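Berberine bridge enzyme-like 28 (Arabidopsis thaliana, PDB 5D79) is a secreted, FAD-dependent oxidoreductase of the berberine bridge enzyme family that takes part in adaptation to salt stress. Local coordinates at residues Asp282-Leu290 and Ala300-Gly308. Sequence-based numbering, arbitrary orientation.
Sequences DDLFIRTTL and ALFTGLYIG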
loop_
_atom_site.group_PDB
_atom_site.type_symbol
_atom_site.label_atom_id
_atom_site.label_comp_id
_atom_site.label_asym_id
_atom_site.label_seq_id
_atom_site.Cartn_x
_atom_site.Cartn_y
_atom_site.Cartn_z
ATOM N N ASP A 282 -2.263 -14.304 -17.869
ATOM C CA ASP A 282 -2.108 -14.007 -16.448
ATOM C C ASP A 282 -0.653 -14.047 -16.019
ATOM O O ASP A 282 -0.265 -13.395 -15.052
ATOM C CB ASP A 282 -2.902 -15.000 -15.596
ATOM C CG ASP A 282 -4.389 -14.774 -15.658
ATOM O OD1 ASP A 282 -4.827 -13.881 -16.410
ATOM O OD2 ASP A 282 -5.130 -15.511 -14.967
ATOM N N ASP A 283 0.138 -14.838 -16.735
ATOM C CA ASP A 283 1.561 -15.015 -16.437
ATOM C C ASP A 283 2.424 -13.782 -16.763
ATOM O O ASP A 283 3.523 -13.646 -16.246
ATOM C CB ASP A 283 2.104 -16.239 -17.193
ATOM C CG ASP A 283 1.614 -17.560 -16.612
ATOM O OD1 ASP A 283 1.344 -17.610 -15.393
ATOM O OD2 ASP A 283 1.503 -18.549 -17.372
ATOM N N LEU A 284 1.908 -12.888 -17.602
ATOM C CA LEU A 284 2.654 -11.716 -18.055
ATOM C C LEU A 284 2.214 -10.403 -17.397
ATOM O O LEU A 284 1.078 -9.962 -17.549
ATOM C CB LEU A 284 2.547 -11.572 -19.582
ATOM C CG LEU A 284 3.320 -10.412 -20.225
ATOM C CD1 LEU A 284 4.777 -10.443 -19.789
ATOM C CD2 LEU A 284 3.233 -10.481 -21.746
ATOM N N PHE A 285 3.153 -9.785 -16.691
ATOM C CA PHE A 285 2.969 -8.499 -16.040
ATOM C C PHE A 285 3.796 -7.454 -16.758
ATOM O O PHE A 285 5.010 -7.581 -16.807
ATOM C CB PHE A 285 3.393 -8.582 -14.567
ATOM C CG PHE A 285 3.363 -7.259 -13.838
ATOM C CD1 PHE A 285 2.188 -6.781 -13.286
ATOM C CD2 PHE A 285 4.519 -6.498 -13.698
ATOM C CE1 PHE A 285 2.165 -5.564 -12.612
ATOM C CE2 PHE A 285 4.499 -5.284 -13.021
ATOM C CZ PHE A 285 3.321 -4.822 -12.478
ATOM N N ILE A 286 3.150 -6.431 -17.314
ATOM C CA ILE A 286 3.864 -5.356 -18.005
ATOM C C ILE A 286 3.480 -3.963 -17.484
ATOM O O ILE A 286 2.383 -3.458 -17.750
ATOM C CB ILE A 286 3.614 -5.379 -19.538
ATOM C CG1 ILE A 286 3.286 -6.776 -20.043
ATOM C CG2 ILE A 286 4.811 -4.810 -20.304
ATOM C CD1 ILE A 286 2.826 -6.750 -21.460
ATOM N N ARG A 287 4.408 -3.342 -16.773
ATOM C CA ARG A 287 4.229 -2.004 -16.211
ATOM C C ARG A 287 4.931 -0.913 -17.045
ATOM O O ARG A 287 5.981 -1.138 -17.643
ATOM C CB ARG A 287 4.738 -1.988 -14.759
ATOM C CG ARG A 287 5.183 -0.614 -14.233
ATOM C CD ARG A 287 5.418 -0.605 -12.719
ATOM N NE ARG A 287 4.196 -0.931 -11.977
ATOM C CZ ARG A 287 4.163 -1.185 -10.672
ATOM N NH1 ARG A 287 5.290 -1.146 -9.964
ATOM N NH2 ARG A 287 3.020 -1.483 -10.074
ATOM N N THR A 288 4.327 0.268 -17.093
ATOM C CA THR A 288 4.906 1.412 -17.766
ATOM C C THR A 288 5.135 2.515 -16.742
ATOM O O THR A 288 4.214 2.923 -16.029
ATOM C CB THR A 288 3.990 1.927 -18.909
ATOM O OG1 THR A 288 3.852 0.918 -19.926
ATOM C CG2 THR A 288 4.551 3.197 -19.532
ATOM N N THR A 289 6.366 2.986 -16.644
ATOM C CA THR A 289 6.655 4.098 -15.760
ATOM C C THR A 289 7.223 5.265 -16.545
ATOM O O THR A 289 8.213 5.137 -17.263
ATOM C CB THR A 289 7.648 3.714 -14.661
ATOM O OG1 THR A 289 7.229 2.488 -14.049
ATOM C CG2 THR A 289 7.742 4.834 -13.611
ATOM N N LEU A 290 6.581 6.407 -16.411
ATOM C CA LEU A 290 7.106 7.629 -16.962
ATOM C C LEU A 290 7.847 8.387 -15.867
ATOM O O LEU A 290 7.296 8.634 -14.794
ATOM C CB LEU A 290 5.978 8.463 -17.538
ATOM C CG LEU A 290 5.114 7.733 -18.549
ATOM C CD1 LEU A 290 4.129 8.720 -19.146
ATOM C CD2 LEU A 290 5.983 7.147 -19.617
ATOM N N ALA A 300 10.152 6.558 -21.116
ATOM C CA ALA A 300 9.198 5.515 -20.748
ATOM C C ALA A 300 9.945 4.234 -20.433
ATOM O O ALA A 300 10.678 3.713 -21.268
ATOM C CB ALA A 300 8.192 5.269 -21.858
ATOM N N LEU A 301 9.746 3.733 -19.222
ATOM C CA LEU A 301 10.366 2.503 -18.773
ATOM C C LEU A 301 9.333 1.368 -18.725
ATOM O O LEU A 301 8.425 1.376 -17.900
ATOM C CB LEU A 301 11.003 2.718 -17.401
ATOM C CG LEU A 301 12.133 1.796 -16.962
ATOM C CD1 LEU A 301 13.368 2.005 -17.843
ATOM C CD2 LEU A 301 12.445 2.038 -15.489
ATOM N N PHE A 302 9.474 0.406 -19.627
ATOM C CA PHE A 302 8.638 -0.780 -19.640
ATOM C C PHE A 302 9.344 -1.944 -18.959
ATOM O O PHE A 302 10.320 -2.482 -19.478
ATOM C CB PHE A 302 8.280 -1.148 -21.065
ATOM C CG PHE A 302 7.689 -0.020 -21.834
ATOM C CD1 PHE A 302 6.325 0.229 -21.780
ATOM C CD2 PHE A 302 8.492 0.811 -22.597
ATOM C CE1 PHE A 302 5.771 1.284 -22.485
ATOM C CE2 PHE A 302 7.945 1.866 -23.297
ATOM C CZ PHE A 302 6.583 2.104 -23.244
ATOM N N THR A 303 8.847 -2.318 -17.786
ATOM C CA THR A 303 9.409 -3.419 -17.019
ATOM C C THR A 303 8.337 -4.471 -16.784
ATOM O O THR A 303 7.140 -4.174 -16.748
ATOM C CB THR A 303 9.973 -2.948 -15.676
ATOM O OG1 THR A 303 8.946 -2.277 -14.941
ATOM C CG2 THR A 303 11.099 -1.998 -15.912
ATOM N N GLY A 304 8.759 -5.713 -16.626
ATOM C CA GLY A 304 7.797 -6.780 -16.493
ATOM C C GLY A 304 8.317 -8.050 -15.877
ATOM O O GLY A 304 9.518 -8.273 -15.795
ATOM N N LEU A 305 7.381 -8.876 -15.436
ATOM C CA LEU A 305 7.677 -10.161 -14.839
ATOM C C LEU A 305 6.832 -11.200 -15.560
ATOM O O LEU A 305 5.608 -11.088 -15.631
ATOM C CB LEU A 305 7.386 -10.150 -13.336
ATOM C CG LEU A 305 7.432 -11.521 -12.664
ATOM C CD1 LEU A 305 8.832 -12.030 -12.625
ATOM C CD2 LEU A 305 6.858 -11.469 -11.273
ATOM N N TYR A 306 7.493 -12.192 -16.128
ATOM C CA TYR A 306 6.784 -13.266 -16.782
ATOM C C TYR A 306 6.959 -14.543 -15.972
ATOM O O TYR A 306 8.093 -14.928 -15.651
ATOM C CB TYR A 306 7.287 -13.439 -18.212
ATOM C CG TYR A 306 6.609 -14.560 -18.958
ATOM C CD1 TYR A 306 5.288 -14.446 -19.371
ATOM C CD2 TYR A 306 7.289 -15.730 -19.242
ATOM C CE1 TYR A 306 4.670 -15.466 -20.046
ATOM C CE2 TYR A 306 6.678 -16.757 -19.918
ATOM C CZ TYR A 306 5.373 -16.623 -20.318
ATOM O OH TYR A 306 4.775 -17.655 -20.995
ATOM N N ILE A 307 5.841 -15.184 -15.621
ATOM C CA ILE A 307 5.880 -16.439 -14.865
ATOM C C ILE A 307 6.107 -17.626 -15.814
ATOM O O ILE A 307 5.182 -18.383 -16.122
ATOM C CB ILE A 307 4.587 -16.655 -14.053
ATOM C CG1 ILE A 307 4.194 -15.379 -13.352
ATOM C CG2 ILE A 307 4.781 -17.727 -13.004
ATOM C CD1 ILE A 307 5.217 -14.928 -12.365
ATOM N N GLY A 308 7.352 -17.768 -16.269
ATOM C CA GLY A 308 7.726 -18.788 -17.232
ATOM C C GLY A 308 9.069 -18.464 -17.865
ATOM O O GLY A 308 9.693 -17.467 -17.496
#
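Phe285 and Leu305 exchange two backbone hydrogen bonds, Phe285 N to Leu305 O and Leu305 N to Phe285 O, both 3.0 Å. Arg287 with Thr303 and Thr289 with Leu301 do the same. Strands 284-290 and 300-306 thus form an antiparallel hairpin, their directions 158° apart.

The face with Leu284, Thr288, Leu290, Phe302 and Tyr306 is tightly packed. Thr288 and Phe302 lie side by side, and Thr288 OG1 sits 3.2 Å from Phe302 CD1. This hydroxyl is buried without a polar partner. Leu284 CB meets the edge of the Tyr306 ring, in its plane, 4.0 Å from Tyr306 CD1. Gly304 faces Ile286; a CB there would clash with Phe285 O.

The other face makes looser contacts between the strands. Leu305 and Phe285 approach CB to CB at 4.5 Å. Arg287 CG points away from the backbone N (chi1 155°), and the chain bends at chi3. Phe285 CZ lies 3.7 Å above the guanidinium plane of Arg287, offset toward its rim. Arg287 NH2 is hydrogen-bonded to Thr401 OG1, and the side chain comes within about 5 Å of FAD.

Asp283 and Leu301 are partly exposed. Asp283 O accepts a hydrogen bond from Ile307 N. Asp283 OD1 lies 3.6 Å from Ile307 CB and forms a salt bridge with Lys194 NZ. With an alanine here, Lys194 would probably lose its carboxylate mate and part of Ile307 would probably be uncovered.

Helices 263-276 and 310-320 cover the packed face. Within the seven-stranded antiparallel sheet, strand 396-402 flanks the hairpin beside 284-292, and strand 253-260 beside 298-306.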